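Local coordinates for pentafunctional AROM polypeptide (Schizosaccharomyces pombe, PDB 5SWV), which carries, in this fragment, the 3-dehydroquinate dehydratase and shikimate dehydrogenase modules of a five-activity enzyme, which catalyse consecutive steps of the shikimate pathway, at residues A[255-260]-A[296-301]; A[289-294]-A[317-322]; A[9-14]-A[213-218]; A[404-409]-A[422-427]. All coordinates share one frame; numbering follows the deposited sequence.

In the fold
Starting at the N terminus, interaction 3 is met first: 9-14 pairs with 213-218, closing a loop of nearly two hundred residues and joining the first and eighth strands of the dehydroquinase barrel. The chain then enters the shikimate dehydrogenase module, where interactions 1 and 2 cross: 255-260, 289-294, 296-301 and 317-322 follow in that order, so each contact opens before the other has closed. They also touch, through the salt bridge K259-D289 and the packing of F257 on V294, and together bind strand, helix and loops of the substrate-binding domain. Interaction 4 comes last, a short closure within one beta-alpha-beta unit of the dinucleotide-binding-type domain, its centre about 49 Å from that of interaction 3.

Interaction 1 of 4, residues A[255-260]-A[296-301]; sequences FLFGKP and KVLNLP
F255 and F257 reach from strand 253-257 to V297 and L298 of the short helix 295-298, a strand-on-helix packing within the mixed-sheet substrate-binding domain of the shikimate dehydrogenase module. The two phenylalanines stand two residues apart on the same side of the strand, and one methyl, V297 CG1, is the bump that sits in the corner formed by the face of F255 and the edge of F257. With V297 CG1 anti to the backbone N (chi1 178°), this branch projects toward the strand. It settles over one face of the F255 ring as a CH-pi contact, 3.7 Å from the ring centroid and displaced toward the rim, nearest CD2 and CE2. F257 receives the same methyl differently: V297 CG1 lies in the plane of that ring, at its edge, 3.9 Å from F257 CZ. One branch thus serves as a face partner for one ring and an edge partner for the other. L300 adds a looser touch beyond the helix, its CD1 4.3 Å from F255 CZ. The contact is apolar and largely buried; F286 and strand 303-308 contribute further packing around it. Next to V297, the L298 side chain slants across F257, its CD2 3.7 Å from F257 CE2.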
loop_
_atom_site.group_PDB
_atom_site.type_symbol
_atom_site.label_atom_id
_atom_site.label_comp_id
_atom_site.label_asym_id
_atom_site.label_seq_id
_atom_site.Cartn_x
_atom_site.Cartn_y
_atom_site.Cartn_z
ATOM N N PHE A 255 18.744 8.179 7.294
ATOM C CA PHE A 255 19.806 8.937 6.655
ATOM C C PHE A 255 19.710 8.944 5.127
ATOM O O PHE A 255 18.964 8.185 4.542
ATOM C CB PHE A 255 21.166 8.377 7.097
ATOM C CG PHE A 255 21.433 8.516 8.566
ATOM C CD1 PHE A 255 21.992 9.680 9.076
ATOM C CD2 PHE A 255 21.117 7.494 9.445
ATOM C CE1 PHE A 255 22.230 9.822 10.444
ATOM C CE2 PHE A 255 21.354 7.626 10.815
ATOM C CZ PHE A 255 21.916 8.788 11.310
ATOM N N LEU A 256 20.456 9.854 4.512
ATOM C CA LEU A 256 20.674 9.880 3.072
ATOM C C LEU A 256 22.182 9.888 2.844
ATOM O O LEU A 256 22.868 10.747 3.373
ATOM C CB LEU A 256 20.057 11.130 2.450
ATOM C CG LEU A 256 20.264 11.339 0.936
ATOM C CD1 LEU A 256 19.690 10.180 0.122
ATOM C CD2 LEU A 256 19.665 12.662 0.467
ATOM N N PHE A 257 22.693 8.923 2.083
ATOM C CA PHE A 257 24.092 8.888 1.717
ATOM C C PHE A 257 24.241 9.332 0.273
ATOM O O PHE A 257 23.383 9.034 -0.564
ATOM C CB PHE A 257 24.630 7.481 1.845
ATOM C CG PHE A 257 24.433 6.855 3.200
ATOM C CD1 PHE A 257 24.644 7.577 4.373
ATOM C CD2 PHE A 257 24.090 5.506 3.304
ATOM C CE1 PHE A 257 24.489 6.966 5.611
ATOM C CE2 PHE A 257 23.944 4.894 4.536
ATOM C CZ PHE A 257 24.134 5.624 5.691
ATOM N N GLY A 258 25.352 10.004 -0.021
ATOM C CA GLY A 258 25.652 10.494 -1.372
ATOM C C GLY A 258 26.441 11.786 -1.321
ATOM O O GLY A 258 26.827 12.241 -0.237
ATOM N N LYS A 259 26.667 12.381 -2.492
ATOM C CA LYS A 259 27.459 13.606 -2.620
ATOM C C LYS A 259 27.339 14.191 -4.032
ATOM O O LYS A 259 27.660 13.510 -4.998
ATOM C CB LYS A 259 28.931 13.310 -2.332
ATOM C CG LYS A 259 29.786 14.544 -2.091
ATOM C CD LYS A 259 31.266 14.167 -2.027
ATOM C CE LYS A 259 32.195 15.374 -2.056
ATOM N NZ LYS A 259 32.280 15.988 -0.707
ATOM N N PRO A 260 26.876 15.448 -4.169
ATOM C CA PRO A 260 26.360 16.384 -3.154
ATOM C C PRO A 260 24.905 16.082 -2.754
ATOM O O PRO A 260 24.103 15.694 -3.595
ATOM C CB PRO A 260 26.455 17.744 -3.856
ATOM C CG PRO A 260 26.310 17.427 -5.311
ATOM C CD PRO A 260 26.911 16.060 -5.515
ATOM N N LYS A 296 29.924 3.001 9.794
ATOM C CA LYS A 296 29.714 3.251 11.233
ATOM C C LYS A 296 28.296 3.774 11.553
ATOM O O LYS A 296 27.823 3.661 12.695
ATOM C CB LYS A 296 30.781 4.214 11.777
ATOM C CG LYS A 296 30.576 5.665 11.377
ATOM C CD LYS A 296 31.897 6.390 11.151
ATOM C CE LYS A 296 31.667 7.826 10.667
ATOM N NZ LYS A 296 32.627 8.229 9.601
ATOM N N VAL A 297 27.645 4.354 10.543
ATOM C CA VAL A 297 26.245 4.782 10.622
ATOM C C VAL A 297 25.323 3.572 10.575
ATOM O O VAL A 297 24.345 3.491 11.329
ATOM C CB VAL A 297 25.874 5.733 9.460
ATOM C CG1 VAL A 297 24.402 6.133 9.518
ATOM C CG2 VAL A 297 26.774 6.964 9.479
ATOM N N LEU A 298 25.644 2.642 9.676
ATOM C CA LEU A 298 24.881 1.410 9.499
ATOM C C LEU A 298 24.887 0.542 10.751
ATOM O O LEU A 298 23.966 -0.248 10.941
ATOM C CB LEU A 298 25.427 0.592 8.328
ATOM C CG LEU A 298 25.489 1.200 6.921
ATOM C CD1 LEU A 298 26.049 0.168 5.953
ATOM C CD2 LEU A 298 24.152 1.712 6.423
ATOM N N ASN A 299 25.922 0.679 11.582
ATOM C CA ASN A 299 26.032 -0.063 12.849
ATOM C C ASN A 299 25.556 0.675 14.105
ATOM O O ASN A 299 25.681 0.125 15.200
ATOM C CB ASN A 299 27.481 -0.536 13.063
ATOM C CG ASN A 299 27.906 -1.590 12.060
ATOM O OD1 ASN A 299 27.093 -2.379 11.587
ATOM N ND2 ASN A 299 29.188 -1.605 11.732
ATOM N N LEU A 300 25.005 1.887 13.974
ATOM C CA LEU A 300 24.464 2.584 15.145
ATOM C C LEU A 300 23.361 1.732 15.758
ATOM O O LEU A 300 22.614 1.102 15.033
ATOM C CB LEU A 300 23.915 3.958 14.781
ATOM C CG LEU A 300 24.939 5.018 14.368
ATOM C CD1 LEU A 300 24.187 6.238 13.872
ATOM C CD2 LEU A 300 25.891 5.399 15.498
ATOM N N PRO A 301 23.271 1.680 17.095
ATOM C CA PRO A 301 22.221 0.815 17.688
ATOM C C PRO A 301 20.783 1.181 17.250
ATOM O O PRO A 301 19.942 0.294 17.095
ATOM C CB PRO A 301 22.419 0.997 19.207
ATOM C CG PRO A 301 23.184 2.281 19.356
ATOM C CD PRO A 301 24.037 2.417 18.119
#

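Interaction 2 of 4, residues A[289-294]-A[317-322]; sequences DTVDEV and MKFMDE
F319 points its ring from the 3-10 turn 317-319 at V291, D292 and V294, joining two loop regions at the surface of the shikimate dehydrogenase substrate-binding domain. One region leads into helix 295-298; the other leads to edge strand 322-323. Apolar contact is modest: V291 CG2 and V294 CG2 each lie 4.5 Å from F319 CE2, the latter approaching the ring obliquely. The same ring packs on Q295 and L298, which extends the contact into the helix. Polar atoms come closer to the ring without bonding to it. V291 O is 3.9 Å from F319 CE2, while D292 OD1 sits at the ring edge, 3.9 Å from F319 CZ, with the carboxylate and ring planes 85° apart. Any charge effect would act at longer range: D292 OD1 and K318 NZ are 5.2 Å apart, so their opposite charges could attract but are not in contact, and the lysine nitrogen has a weak bond to S315 O. The aliphatic part of K318 lies over the rim of one F319 face, its CD 4.3 Å above the plane. Hydrogen bonding shapes the first loop from within, between T290 and E293. T290 OG1 weakly accepts E293 N, and E293 OE2 in return takes two bonds, from T290 OG1 and, nearly along its own C-O axis, from T290 N at 2.9 Å.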
loop_
_atom_site.group_PDB
_atom_site.type_symbol
_atom_site.label_atom_id
_atom_site.label_comp_id
_atom_site.label_asym_id
_atom_site.label_seq_id
_atom_site.Cartn_x
_atom_site.Cartn_y
_atom_site.Cartn_z
ATOM N N ASP A 289 32.775 11.672 1.763
ATOM C CA ASP A 289 33.761 11.728 0.680
ATOM C C ASP A 289 34.044 10.357 0.085
ATOM O O ASP A 289 34.293 10.237 -1.121
ATOM C CB ASP A 289 35.071 12.369 1.181
ATOM C CG ASP A 289 34.953 13.878 1.382
ATOM O OD1 ASP A 289 34.100 14.529 0.738
ATOM O OD2 ASP A 289 35.730 14.422 2.184
ATOM N N THR A 290 34.033 9.345 0.942
ATOM C CA THR A 290 34.072 7.956 0.519
ATOM C C THR A 290 32.784 7.270 0.949
ATOM O O THR A 290 32.065 7.747 1.826
ATOM C CB THR A 290 35.297 7.177 1.086
ATOM O OG1 THR A 290 35.093 6.841 2.467
ATOM C CG2 THR A 290 36.583 7.986 0.944
ATOM N N VAL A 291 32.513 6.138 0.317
ATOM C CA VAL A 291 31.422 5.257 0.719
ATOM C C VAL A 291 31.704 4.523 2.037
ATOM O O VAL A 291 30.777 4.094 2.717
ATOM C CB VAL A 291 31.119 4.224 -0.393
ATOM C CG1 VAL A 291 32.193 3.136 -0.458
ATOM C CG2 VAL A 291 29.731 3.624 -0.211
ATOM N N ASP A 292 32.976 4.363 2.388
ATOM C CA ASP A 292 33.346 3.520 3.531
ATOM C C ASP A 292 33.042 4.157 4.860
ATOM O O ASP A 292 32.903 3.456 5.860
ATOM C CB ASP A 292 34.814 3.141 3.453
ATOM C CG ASP A 292 35.097 2.299 2.253
ATOM O OD1 ASP A 292 34.737 1.098 2.309
ATOM O OD2 ASP A 292 35.605 2.857 1.245
ATOM N N GLU A 293 32.917 5.481 4.844
ATOM C CA GLU A 293 32.558 6.255 6.014
ATOM C C GLU A 293 31.109 6.046 6.473
ATOM O O GLU A 293 30.783 6.414 7.600
ATOM C CB GLU A 293 32.826 7.748 5.760
ATOM C CG GLU A 293 34.307 8.101 5.608
ATOM C CD GLU A 293 34.529 9.488 5.010
ATOM O OE1 GLU A 293 34.730 10.446 5.774
ATOM O OE2 GLU A 293 34.502 9.633 3.772
ATOM N N VAL A 294 30.249 5.451 5.639
ATOM C CA VAL A 294 28.853 5.192 6.033
ATOM C C VAL A 294 28.692 3.922 6.878
ATOM O O VAL A 294 27.632 3.695 7.449
ATOM C CB VAL A 294 27.870 5.132 4.825
ATOM C CG1 VAL A 294 28.142 6.251 3.816
ATOM C CG2 VAL A 294 27.880 3.760 4.144
ATOM N N MET A 317 26.578 -1.661 -2.207
ATOM C CA MET A 317 26.101 -3.058 -2.240
ATOM C C MET A 317 27.046 -4.056 -1.570
ATOM O O MET A 317 26.602 -5.069 -1.046
ATOM C CB MET A 317 25.823 -3.487 -3.682
ATOM C CG MET A 317 24.633 -2.761 -4.272
ATOM S SD MET A 317 24.440 -2.966 -6.042
ATOM C CE MET A 317 23.875 -4.669 -6.095
ATOM N N LYS A 318 28.341 -3.761 -1.637
ATOM C CA LYS A 318 29.373 -4.299 -0.739
ATOM C C LYS A 318 28.869 -4.711 0.665
ATOM O O LYS A 318 29.086 -5.849 1.097
ATOM C CB LYS A 318 30.457 -3.225 -0.558
ATOM C CG LYS A 318 31.884 -3.735 -0.495
ATOM C CD LYS A 318 32.845 -2.726 0.165
ATOM C CE LYS A 318 32.830 -1.325 -0.453
ATOM N NZ LYS A 318 32.995 -1.330 -1.944
ATOM N N PHE A 319 28.187 -3.786 1.347
ATOM C CA PHE A 319 27.807 -3.950 2.746
ATOM C C PHE A 319 26.489 -4.657 2.983
ATOM O O PHE A 319 26.082 -4.813 4.143
ATOM C CB PHE A 319 27.692 -2.585 3.436
ATOM C CG PHE A 319 28.940 -1.771 3.393
ATOM C CD1 PHE A 319 30.081 -2.197 4.061
ATOM C CD2 PHE A 319 28.975 -0.561 2.710
ATOM C CE1 PHE A 319 31.240 -1.439 4.034
ATOM C CE2 PHE A 319 30.131 0.202 2.676
ATOM C CZ PHE A 319 31.266 -0.236 3.338
ATOM N N MET A 320 25.789 -5.038 1.922
ATOM C CA MET A 320 24.501 -5.695 2.058
ATOM C C MET A 320 24.708 -7.191 2.167
ATOM O O MET A 320 25.565 -7.760 1.493
ATOM C CB MET A 320 23.616 -5.405 0.847
ATOM C CG MET A 320 23.313 -3.937 0.563
ATOM S SD MET A 320 22.446 -3.053 1.889
ATOM C CE MET A 320 23.859 -2.316 2.706
ATOM N N ASP A 321 23.912 -7.812 3.026
ATOM C CA ASP A 321 23.833 -9.274 3.170
ATOM C C ASP A 321 22.775 -9.890 2.231
ATOM O O ASP A 321 22.861 -11.060 1.878
ATOM C CB ASP A 321 23.473 -9.631 4.623
ATOM C CG ASP A 321 24.452 -9.040 5.644
ATOM O OD1 ASP A 321 25.578 -9.546 5.713
ATOM O OD2 ASP A 321 24.109 -8.084 6.381
ATOM N N GLU A 322 21.761 -9.093 1.888
ATOM C CA GLU A 322 20.626 -9.483 1.060
ATOM C C GLU A 322 20.341 -8.379 0.056
ATOM O O GLU A 322 20.603 -7.210 0.340
ATOM C CB GLU A 322 19.370 -9.584 1.903
ATOM C CG GLU A 322 19.221 -10.831 2.729
ATOM C CD GLU A 322 17.941 -10.807 3.558
ATOM O OE1 GLU A 322 16.974 -10.072 3.205
ATOM O OE2 GLU A 322 17.906 -11.528 4.581
#

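Interaction 3 of 4, residues A[9-14]-A[213-218]; sequences KKRSTF and LNKFMT
F14 has CG between its backbone N and carbonyl carbon (chi1 72°), and from there its ring turns an edge to M217 O, where the first and eighth strands of a TIM barrel come together. M217 itself has a left-handed backbone (phi 53°, psi 60°), the turn of the loop just before T218 joins T13. At the seam T13 is bridged in parallel to T218, whose backbone is gripped at both ends: T218 N donates to S12 O at 3.2 Å, and T218 O accepts F14 N at 2.9 Å. Just before the bridge, S12 N donates to K215 O. The serine also uses its side chain, S12 OG accepting M217 N at 3.2 Å, so S12 holds the loop through three different atoms. Beside this network F14 CD2 packs on M217 CB at 4.1 Å. At the outer end R11 and K215 slant past one another through their aliphatic parts, with R11 CG 4.1 Å from K215 CB. The guanidinium itself forms a salt bridge with E248. Inside the loop, N214 ND2 donates to F216 O at 3.1 Å, coming from above the plane of that carbonyl.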
loop_
_atom_site.group_PDB
_atom_site.type_symbol
_atom_site.label_atom_id
_atom_site.label_comp_id
_atom_site.label_asym_id
_atom_site.label_seq_id
_atom_site.Cartn_x
_atom_site.Cartn_y
_atom_site.Cartn_z
ATOM N N LYS A 9 4.460 -10.107 9.344
ATOM C CA LYS A 9 4.575 -8.675 9.701
ATOM C C LYS A 9 4.485 -8.503 11.233
ATOM O O LYS A 9 3.769 -9.237 11.912
ATOM C CB LYS A 9 3.466 -7.867 9.011
ATOM C CG LYS A 9 3.781 -6.416 8.711
ATOM C CD LYS A 9 2.798 -5.915 7.664
ATOM C CE LYS A 9 3.118 -4.519 7.159
ATOM N NZ LYS A 9 2.541 -3.473 8.033
ATOM N N LYS A 10 5.222 -7.538 11.765
ATOM C CA LYS A 10 5.210 -7.271 13.199
ATOM C C LYS A 10 3.878 -6.697 13.656
ATOM O O LYS A 10 3.297 -7.210 14.600
ATOM C CB LYS A 10 6.348 -6.328 13.598
ATOM C CG LYS A 10 7.694 -7.026 13.776
ATOM C CD LYS A 10 8.493 -6.415 14.916
ATOM C CE LYS A 10 7.897 -6.772 16.287
ATOM N NZ LYS A 10 8.072 -5.688 17.295
ATOM N N ARG A 11 3.411 -5.647 12.974
ATOM C CA ARG A 11 2.176 -4.939 13.321
ATOM C C ARG A 11 1.333 -4.672 12.098
ATOM O O ARG A 11 1.806 -4.041 11.154
ATOM C CB ARG A 11 2.511 -3.591 13.956
ATOM C CG ARG A 11 2.971 -3.709 15.388
ATOM C CD ARG A 11 3.611 -2.441 15.920
ATOM N NE ARG A 11 3.960 -2.677 17.326
ATOM C CZ ARG A 11 5.192 -2.789 17.835
ATOM N NH1 ARG A 11 6.293 -2.628 17.084
ATOM N NH2 ARG A 11 5.323 -3.038 19.135
ATOM N N SER A 12 0.086 -5.120 12.117
ATOM C CA SER A 12 -0.864 -4.781 11.061
ATOM C C SER A 12 -2.056 -4.032 11.634
ATOM O O SER A 12 -2.372 -4.156 12.826
ATOM C CB SER A 12 -1.321 -6.031 10.293
ATOM O OG SER A 12 -1.223 -7.206 11.088
ATOM N N THR A 13 -2.693 -3.236 10.777
ATOM C CA THR A 13 -3.892 -2.485 11.134
ATOM C C THR A 13 -4.845 -2.509 9.965
ATOM O O THR A 13 -4.433 -2.769 8.852
ATOM C CB THR A 13 -3.579 -1.011 11.458
ATOM O OG1 THR A 13 -3.197 -0.322 10.266
ATOM C CG2 THR A 13 -2.455 -0.893 12.479
ATOM N N PHE A 14 -6.120 -2.249 10.218
ATOM C CA PHE A 14 -7.085 -2.101 9.138
ATOM C C PHE A 14 -8.131 -1.039 9.449
ATOM O O PHE A 14 -8.542 -0.867 10.604
ATOM C CB PHE A 14 -7.741 -3.428 8.781
ATOM C CG PHE A 14 -8.715 -3.947 9.802
ATOM C CD1 PHE A 14 -10.052 -3.552 9.776
ATOM C CD2 PHE A 14 -8.317 -4.895 10.757
ATOM C CE1 PHE A 14 -10.967 -4.056 10.697
ATOM C CE2 PHE A 14 -9.228 -5.398 11.689
ATOM C CZ PHE A 14 -10.556 -4.970 11.661
ATOM N N LEU A 213 -1.737 -2.481 22.515
ATOM C CA LEU A 213 -0.939 -3.720 22.645
ATOM C C LEU A 213 -1.283 -4.850 21.663
ATOM O O LEU A 213 -0.468 -5.766 21.462
ATOM C CB LEU A 213 -1.056 -4.281 24.072
ATOM C CG LEU A 213 -0.574 -3.377 25.210
ATOM C CD1 LEU A 213 -0.773 -4.061 26.560
ATOM C CD2 LEU A 213 0.874 -2.965 25.011
ATOM N N ASN A 214 -2.479 -4.819 21.079
ATOM C CA ASN A 214 -2.850 -5.797 20.063
ATOM C C ASN A 214 -2.115 -5.543 18.739
ATOM O O ASN A 214 -2.432 -4.613 18.011
ATOM C CB ASN A 214 -4.352 -5.774 19.847
ATOM C CG ASN A 214 -4.790 -6.760 18.786
ATOM O OD1 ASN A 214 -4.807 -7.948 19.018
ATOM N ND2 ASN A 214 -5.124 -6.263 17.607
ATOM N N LYS A 215 -1.130 -6.373 18.429
ATOM C CA LYS A 215 -0.242 -6.102 17.283
ATOM C C LYS A 215 -0.848 -6.538 15.975
ATOM O O LYS A 215 -0.711 -5.848 14.985
ATOM C CB LYS A 215 1.129 -6.737 17.501
ATOM C CG LYS A 215 1.843 -6.057 18.665
ATOM C CD LYS A 215 3.236 -6.595 18.954
ATOM C CE LYS A 215 3.194 -8.084 19.264
ATOM N NZ LYS A 215 4.256 -8.462 20.230
ATOM N N PHE A 216 -1.554 -7.659 15.999
ATOM C CA PHE A 216 -2.111 -8.263 14.802
ATOM C C PHE A 216 -3.502 -7.741 14.442
ATOM O O PHE A 216 -4.471 -7.995 15.156
ATOM C CB PHE A 216 -2.166 -9.776 14.984
ATOM C CG PHE A 216 -2.666 -10.498 13.785
ATOM C CD1 PHE A 216 -1.850 -10.651 12.673
ATOM C CD2 PHE A 216 -3.961 -11.008 13.753
ATOM C CE1 PHE A 216 -2.309 -11.316 11.539
ATOM C CE2 PHE A 216 -4.431 -11.671 12.625
ATOM C CZ PHE A 216 -3.604 -11.824 11.512
ATOM N N MET A 217 -3.580 -7.030 13.310
ATOM C CA MET A 217 -4.846 -6.548 12.695
ATOM C C MET A 217 -5.743 -5.762 13.648
ATOM O O MET A 217 -6.890 -6.141 13.892
ATOM C CB MET A 217 -5.632 -7.704 12.055
ATOM C CG MET A 217 -4.915 -8.373 10.895
ATOM S SD MET A 217 -5.895 -9.719 10.168
ATOM C CE MET A 217 -7.116 -8.770 9.258
ATOM N N THR A 218 -5.206 -4.665 14.175
ATOM C CA THR A 218 -5.976 -3.751 15.020
ATOM C C THR A 218 -6.860 -2.885 14.137
ATOM O O THR A 218 -6.400 -2.396 13.106
ATOM C CB THR A 218 -5.061 -2.827 15.854
ATOM O OG1 THR A 218 -4.236 -3.621 16.708
ATOM C CG2 THR A 218 -5.872 -1.888 16.715
#

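Interaction 4 of 4, residues A[404-409]-A[422-427]; sequences RTLANS and IHIIDS
L406 lies against D426 and I424 where helix 406-413 meets strand 422-426, inside one beta-alpha-beta unit of the six-stranded, Rossmann-type domain of shikimate dehydrogenase. From CB outward the leucine meets the strand step by step. Its CB stays clear of the strand, but with CG anti to the carbonyl carbon (chi1 -72°) the side chain turns toward D426, and L406 CG comes to 3.7 Å from D426 OD1. The branch then splits. L406 CD1 meets the other carboxylate oxygen, D426 OD2, at 3.6 Å, while L406 CD2 rests on the aspartate's methylene, 3.6 Å from D426 CB, and reaches back to I424 CG2 at 4.0 Å. The leucine fork thus lies over one face of the D426 carboxylate, and the two side chains cross at about a right angle. D426 OD1 has its polar partner elsewhere, accepting from D428 N.

One turn further along the helix, S409 continues the packing: its CB sits 3.6 Å from I424 CG2, while its hydroxyl hydrogen-bonds to N403 at the end of the preceding strand. T405 caps the helix start by accepting a weak bond from N408 N. In related Rossmann domains, the loop after the second strand, here 398-403 and so the loop holding R404 and T405, commonly faces the adenosine half of the dinucleotide. The strand 422-426 is outermost in the sheet, and just beyond its end S427 OG is hydrogen-bonded to N403 O.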
loop_
_atom_site.group_PDB
_atom_site.type_symbol
_atom_site.label_atom_id
_atom_site.label_comp_id
_atom_site.label_asym_id
_atom_site.label_seq_id
_atom_site.Cartn_x
_atom_site.Cartn_y
_atom_site.Cartn_z
ATOM N N ARG A 404 18.061 8.209 -30.101
ATOM C CA ARG A 404 18.878 8.824 -31.142
ATOM C C ARG A 404 19.508 7.762 -32.019
ATOM O O ARG A 404 19.581 7.949 -33.213
ATOM C CB ARG A 404 19.980 9.708 -30.538
ATOM C CG ARG A 404 19.476 11.004 -29.915
ATOM C CD ARG A 404 20.450 11.491 -28.852
ATOM N NE ARG A 404 20.123 12.828 -28.342
ATOM C CZ ARG A 404 20.385 13.980 -28.968
ATOM N NH1 ARG A 404 20.971 13.991 -30.159
ATOM N NH2 ARG A 404 20.060 15.139 -28.398
ATOM N N THR A 405 19.958 6.657 -31.428
ATOM C CA THR A 405 20.577 5.567 -32.188
ATOM C C THR A 405 20.005 4.197 -31.822
ATOM O O THR A 405 19.463 3.993 -30.726
ATOM C CB THR A 405 22.130 5.544 -32.035
ATOM O OG1 THR A 405 22.520 5.030 -30.747
ATOM C CG2 THR A 405 22.728 6.952 -32.246
ATOM N N LEU A 406 20.148 3.266 -32.758
ATOM C CA LEU A 406 19.747 1.890 -32.553
ATOM C C LEU A 406 20.570 1.207 -31.476
ATOM O O LEU A 406 20.014 0.464 -30.672
ATOM C CB LEU A 406 19.889 1.088 -33.848
ATOM C CG LEU A 406 18.869 1.381 -34.947
ATOM C CD1 LEU A 406 19.292 0.714 -36.254
ATOM C CD2 LEU A 406 17.480 0.922 -34.516
ATOM N N ALA A 407 21.884 1.436 -31.474
ATOM C CA ALA A 407 22.781 0.787 -30.505
ATOM C C ALA A 407 22.374 1.077 -29.050
ATOM O O ALA A 407 22.465 0.202 -28.195
ATOM C CB ALA A 407 24.224 1.200 -30.748
ATOM N N ASN A 408 21.935 2.306 -28.792
ATOM C CA ASN A 408 21.398 2.686 -27.494
ATOM C C ASN A 408 20.196 1.822 -27.112
ATOM O O ASN A 408 20.190 1.230 -26.041
ATOM C CB ASN A 408 21.007 4.178 -27.471
ATOM C CG ASN A 408 22.170 5.094 -27.102
ATOM O OD1 ASN A 408 22.784 4.941 -26.045
ATOM N ND2 ASN A 408 22.452 6.073 -27.953
ATOM N N SER A 409 19.202 1.741 -27.996
ATOM C CA SER A 409 17.994 0.960 -27.735
ATOM C C SER A 409 18.302 -0.524 -27.570
ATOM O O SER A 409 17.715 -1.192 -26.713
ATOM C CB SER A 409 16.972 1.131 -28.855
ATOM O OG SER A 409 16.639 2.482 -29.054
ATOM N N ILE A 422 9.345 -5.617 -26.067
ATOM C CA ILE A 422 10.038 -4.395 -26.460
ATOM C C ILE A 422 10.084 -4.336 -27.978
ATOM O O ILE A 422 10.474 -5.305 -28.601
ATOM C CB ILE A 422 11.466 -4.322 -25.886
ATOM C CG1 ILE A 422 11.412 -4.410 -24.357
ATOM C CG2 ILE A 422 12.145 -3.013 -26.300
ATOM C CD1 ILE A 422 12.759 -4.570 -23.692
ATOM N N HIS A 423 9.667 -3.208 -28.553
ATOM C CA HIS A 423 9.723 -2.958 -29.995
ATOM C C HIS A 423 10.483 -1.678 -30.243
ATOM O O HIS A 423 9.989 -0.599 -29.949
ATOM C CB HIS A 423 8.311 -2.865 -30.564
ATOM C CG HIS A 423 7.535 -4.128 -30.392
ATOM N ND1 HIS A 423 7.795 -5.264 -31.132
ATOM C CD2 HIS A 423 6.569 -4.467 -29.508
ATOM C CE1 HIS A 423 6.998 -6.239 -30.734
ATOM N NE2 HIS A 423 6.236 -5.779 -29.757
ATOM N N ILE A 424 11.696 -1.798 -30.766
ATOM C CA ILE A 424 12.566 -0.644 -31.000
ATOM C C ILE A 424 12.088 0.124 -32.231
ATOM O O ILE A 424 11.631 -0.468 -33.196
ATOM C CB ILE A 424 14.041 -1.095 -31.164
ATOM C CG1 ILE A 424 14.567 -1.680 -29.846
ATOM C CG2 ILE A 424 14.930 0.056 -31.622
ATOM C CD1 ILE A 424 15.801 -2.537 -29.993
ATOM N N ILE A 425 12.182 1.446 -32.160
ATOM C CA ILE A 425 11.874 2.347 -33.261
ATOM C C ILE A 425 13.164 3.027 -33.682
ATOM O O ILE A 425 13.818 3.646 -32.851
ATOM C CB ILE A 425 10.894 3.447 -32.813
ATOM C CG1 ILE A 425 9.549 2.832 -32.425
ATOM C CG2 ILE A 425 10.718 4.497 -33.909
ATOM C CD1 ILE A 425 8.618 3.802 -31.730
ATOM N N ASP A 426 13.504 2.918 -34.966
ATOM C CA ASP A 426 14.689 3.539 -35.554
ATOM C C ASP A 426 14.282 4.903 -36.075
ATOM O O ASP A 426 13.480 5.014 -37.008
ATOM C CB ASP A 426 15.237 2.674 -36.707
ATOM C CG ASP A 426 16.579 3.185 -37.278
ATOM O OD1 ASP A 426 17.175 4.167 -36.777
ATOM O OD2 ASP A 426 17.032 2.590 -38.273
ATOM N N SER A 427 14.841 5.944 -35.472
ATOM C CA SER A 427 14.539 7.307 -35.878
ATOM C C SER A 427 15.083 7.665 -37.272
ATOM O O SER A 427 14.654 8.665 -37.844
ATOM C CB SER A 427 15.026 8.308 -34.823
ATOM O OG SER A 427 16.296 7.963 -34.305
#